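Local coordinates for protein putative metal-dependent isothiocyanate hydrolase SaxA (Pectobacterium carotovorum, PDB 6BRM) that probably hydrolyses isothiocyanates at a two-zinc centre within a metallo-beta-lactamase-type fold, at residues W167-P170 against Y171-L175; D204-R207 against T208-L212. One frame throughout, in Å; residues are numbered along the deposited sequence.

Contact 1: W167-P170 against Y171-L175; sequences WVKP and YVKSL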
# COMPACT_ATOMS: atom_id res chain seq x y z
N TRP B 167 -7.21 7.02 2.29
CA TRP B 167 -7.77 5.87 1.59
C TRP B 167 -6.79 5.31 0.54
O TRP B 167 -6.56 5.93 -0.50
CB TRP B 167 -9.11 6.24 0.93
CG TRP B 167 -9.87 5.05 0.43
CD1 TRP B 167 -9.60 4.31 -0.70
CD2 TRP B 167 -11.03 4.46 1.02
NE1 TRP B 167 -10.52 3.30 -0.83
CE2 TRP B 167 -11.41 3.37 0.20
CE3 TRP B 167 -11.79 4.74 2.16
CZ2 TRP B 167 -12.52 2.56 0.49
CZ3 TRP B 167 -12.89 3.94 2.45
CH2 TRP B 167 -13.24 2.86 1.62
N VAL B 168 -6.22 4.15 0.86
CA VAL B 168 -5.47 3.33 -0.11
C VAL B 168 -6.02 1.90 -0.05
O VAL B 168 -6.78 1.58 0.86
CB VAL B 168 -3.95 3.38 0.15
CG1 VAL B 168 -3.40 4.72 -0.28
CG2 VAL B 168 -3.61 3.11 1.61
N LYS B 169 -5.65 1.05 -1.00
CA LYS B 169 -6.22 -0.32 -1.06
C LYS B 169 -5.76 -1.25 0.07
O LYS B 169 -6.51 -2.16 0.44
CB LYS B 169 -6.06 -0.97 -2.45
CG LYS B 169 -5.12 -2.16 -2.57
CD LYS B 169 -5.08 -2.66 -4.00
CE LYS B 169 -4.26 -3.93 -4.14
NZ LYS B 169 -2.84 -3.76 -3.73
N PRO B 170 -4.54 -1.05 0.63
CA PRO B 170 -4.19 -1.80 1.85
C PRO B 170 -5.15 -1.59 3.03
O PRO B 170 -5.28 -2.47 3.88
CB PRO B 170 -2.79 -1.27 2.18
CG PRO B 170 -2.22 -0.95 0.85
CD PRO B 170 -3.36 -0.34 0.09
N TYR B 171 -5.79 -0.42 3.07
CA TYR B 171 -6.86 -0.17 4.03
C TYR B 171 -8.13 -0.96 3.68
O TYR B 171 -8.76 -1.54 4.55
CB TYR B 171 -7.16 1.33 4.14
CG TYR B 171 -8.36 1.62 4.99
CD1 TYR B 171 -8.28 1.57 6.38
CD2 TYR B 171 -9.60 1.91 4.42
CE1 TYR B 171 -9.38 1.81 7.17
CE2 TYR B 171 -10.71 2.16 5.20
CZ TYR B 171 -10.59 2.11 6.58
OH TYR B 171 -11.67 2.34 7.39
N VAL B 172 -8.50 -0.97 2.40
CA VAL B 172 -9.69 -1.70 1.92
C VAL B 172 -9.54 -3.21 2.12
O VAL B 172 -10.47 -3.86 2.60
CB VAL B 172 -10.00 -1.39 0.43
CG1 VAL B 172 -11.19 -2.22 -0.07
CG2 VAL B 172 -10.28 0.09 0.25
N LYS B 173 -8.38 -3.75 1.75
CA LYS B 173 -8.09 -5.18 1.95
C LYS B 173 -8.10 -5.62 3.42
O LYS B 173 -8.40 -6.78 3.72
CB LYS B 173 -6.75 -5.56 1.31
CG LYS B 173 -6.78 -5.58 -0.21
CD LYS B 173 -5.40 -5.83 -0.79
CE LYS B 173 -4.92 -7.27 -0.60
NZ LYS B 173 -3.58 -7.49 -1.19
N SER B 174 -7.75 -4.70 4.33
CA SER B 174 -7.81 -4.97 5.77
C SER B 174 -9.25 -5.08 6.28
O SER B 174 -9.54 -5.92 7.13
CB SER B 174 -7.06 -3.90 6.54
OG SER B 174 -5.70 -3.87 6.14
N LEU B 175 -10.14 -4.23 5.76
CA LEU B 175 -11.57 -4.33 6.05
C LEU B 175 -12.16 -5.62 5.48
O LEU B 175 -12.98 -6.27 6.12
CB LEU B 175 -12.34 -3.13 5.49
CG LEU B 175 -12.03 -1.72 6.00
CD1 LEU B 175 -12.82 -0.69 5.20
CD2 LEU B 175 -12.31 -1.58 7.48
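The backbone N of Lys173 donates to Lys169 O at 2.8 Å, with an N-H...O angle of 176°, a nearly straight bond in the opening turns of helix 169-178. The turn before it is looser. Val168 occupies the N-cap position, and its carbonyl oxygen is divided between two weak donors, Tyr171 N at 3.1 Å from Val168 O and Val172 N at 3.4 Å from it. Pro170 has no N-H to offer, and it sits in the first turn, where an amide has no helical carbonyl four residues back. Its own oxygen has two partners: Ser174 N donates weakly, and Ser174 OG gives a closer bond to Pro170 O, 2.7 Å long. A first torsion of -60° sets the serine hydroxyl beside its own backbone N and anti to its carbonyl carbon, from where it reaches back to Pro170 O.

Trp167 and Tyr171 form a T-shaped pair in which the tyrosine edge meets a face of the indole. The six-membered ring of Trp167 and the ring of Tyr171 have centroids 5.5 Å apart and planes at 63°, and Tyr171 CE2 is 3.9 Å from Trp167 CZ3. Val172 CG2 comes obliquely to the CZ2 and NE1 side of the same indole. Lys169 and Lys173 run side by side, their NZ atoms 4.6 Å apart. The polar ends are answered by the second subunit: its Tyr134 O accepts from Trp167 NE1, its Asp125 makes a salt bridge with Lys169 NZ and its Gly126 O accepts a hydrogen bond from it, and its Asp145 makes a long, weak ion pair with Lys173. Within the chain, this is the start of the helix in the beta-alpha-beta unit 159-163, 169-178, 182-186; Tyr171 packs on both strands and on helix 203-211.

Contact 2: D204-R207 against T208-L212; sequences DTLR and TLKML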
# COMPACT_ATOMS: atom_id res chain seq x y z
N ASP B 204 -14.36 9.65 4.01
CA ASP B 204 -13.84 8.31 4.29
C ASP B 204 -14.67 7.54 5.32
O ASP B 204 -14.58 6.32 5.39
CB ASP B 204 -12.38 8.40 4.73
CG ASP B 204 -11.47 8.97 3.64
OD1 ASP B 204 -11.95 9.77 2.81
OD2 ASP B 204 -10.26 8.64 3.62
N THR B 205 -15.48 8.25 6.11
CA THR B 205 -16.47 7.62 7.00
C THR B 205 -17.56 6.89 6.21
O THR B 205 -17.93 5.77 6.56
CB THR B 205 -17.12 8.67 7.93
OG1 THR B 205 -16.12 9.30 8.73
CG2 THR B 205 -18.15 8.03 8.85
N LEU B 206 -18.09 7.54 5.17
CA LEU B 206 -19.15 6.96 4.34
C LEU B 206 -18.65 5.81 3.46
O LEU B 206 -19.30 4.76 3.38
CB LEU B 206 -19.79 8.04 3.47
CG LEU B 206 -21.07 7.69 2.70
CD1 LEU B 206 -22.22 7.36 3.64
CD2 LEU B 206 -21.46 8.85 1.79
N ARG B 207 -17.51 6.01 2.80
CA ARG B 207 -16.92 5.01 1.91
C ARG B 207 -16.59 3.67 2.59
O ARG B 207 -16.67 2.62 1.95
CB ARG B 207 -15.67 5.58 1.23
CG ARG B 207 -15.98 6.55 0.10
CD ARG B 207 -14.79 7.45 -0.22
NE ARG B 207 -14.97 8.14 -1.50
CZ ARG B 207 -15.81 9.14 -1.71
NH1 ARG B 207 -16.57 9.59 -0.72
NH2 ARG B 207 -15.90 9.70 -2.90
N THR B 208 -16.23 3.72 3.87
CA THR B 208 -16.03 2.51 4.68
C THR B 208 -17.34 1.77 4.95
O THR B 208 -17.42 0.55 4.80
CB THR B 208 -15.44 2.82 6.07
OG1 THR B 208 -16.20 3.85 6.71
CG2 THR B 208 -14.02 3.26 5.96
N LEU B 209 -18.35 2.54 5.36
CA LEU B 209 -19.64 1.98 5.78
C LEU B 209 -20.42 1.39 4.59
O LEU B 209 -21.23 0.48 4.77
CB LEU B 209 -20.47 3.03 6.53
CG LEU B 209 -21.23 2.57 7.78
CD1 LEU B 209 -20.27 2.10 8.87
CD2 LEU B 209 -22.11 3.70 8.30
N LYS B 210 -20.19 1.91 3.38
CA LYS B 210 -20.69 1.28 2.15
C LYS B 210 -20.03 -0.09 1.94
O LYS B 210 -20.70 -1.06 1.60
CB LYS B 210 -20.44 2.17 0.93
CG LYS B 210 -21.39 3.35 0.83
CD LYS B 210 -20.99 4.32 -0.26
CE LYS B 210 -21.98 5.48 -0.36
NZ LYS B 210 -21.41 6.64 -1.10
N MET B 211 -18.72 -0.14 2.17
CA MET B 211 -17.94 -1.38 2.07
C MET B 211 -18.37 -2.40 3.13
O MET B 211 -18.58 -3.57 2.81
CB MET B 211 -16.44 -1.08 2.23
CG MET B 211 -15.50 -1.99 1.44
SD MET B 211 -14.86 -1.21 -0.05
CE MET B 211 -16.37 -0.72 -0.88
N LEU B 212 -18.51 -1.93 4.36
CA LEU B 212 -18.73 -2.79 5.53
C LEU B 212 -19.88 -2.24 6.41
O LEU B 212 -19.64 -1.68 7.48
CB LEU B 212 -17.41 -2.88 6.31
CG LEU B 212 -17.21 -4.03 7.29
CD1 LEU B 212 -17.14 -5.37 6.57
CD2 LEU B 212 -15.94 -3.79 8.09
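Leu206 and Lys210 meet one turn apart on helix 203-211, an alpha-helix of the metallo-beta-lactamase fold that lies in the chain between the parallel strands 182-186 and 216-220. The backbone bonds follow the i to i+4 pattern, though unevenly. Lys210 N donates to Leu206 O at 3.0 Å, with an N-H...O angle of 158°. The neighbouring bonds of the same pattern are weaker: Thr208 N lies 3.4 Å from Asp204 O, Leu209 N lies 3.5 Å from Thr205 O, and Met211 N also donates weakly to Arg207 O. At the C-terminal end, Leu212, the first residue to leave helical backbone angles, still gives its N to Thr208 O over 2.7 Å.

Apolar contact comes from the methylenes of Lys210, whose chain is extended beyond CG and crosses Leu206 at a slant. Lys210 CE is 3.9 Å from Leu206 CG. The ammonium end merely lies beside a leucine methyl, with Lys210 NZ 3.6 Å from Leu206 CD2.

Packing against neighbouring elements is a further kind of contact. Thr205 and Leu209 both rest on Ile248 of strand 248-249, Thr208 touches Ile217 of strand 216-220, and Met211 packs on Val172 of helix 169-178 and on Ala137 of the second subunit.

The remaining kind of interaction joins a side chain to the backbone. Thr205 O already accepts the weak bond from Leu209 N, and it accepts a second hydrogen bond, from the hydroxyl of Thr208, whose first torsion of 51° puts that group between the backbone N and the carbonyl carbon. Thr208 OG1 donates to Thr205 O at 2.6 Å from above the carbonyl plane, 48° out of it.

How the contacts relate
Contact 1 covers the start of helix 169-178 and contact 2 most of helix 203-211; their centres are 11 Å apart. They touch directly through the indole of Trp167: its CZ3 is 3.5 Å from Arg207 CB and 3.6 Å from Thr208 N, and the hydroxyl end of Tyr171 lies against the CG2 methyl of Thr208. Both also meet the second subunit, where Ala135 touches Trp167 as well as Arg207. Neither supplies a zinc ligand: the side chains of Val168 and Asp204 are each about 14 Å from a bound zinc ion. Contact 1 is nevertheless linked to the metal centre along the chain, because Asp164, a ligand in both zinc sites, precedes Trp167 by three residues.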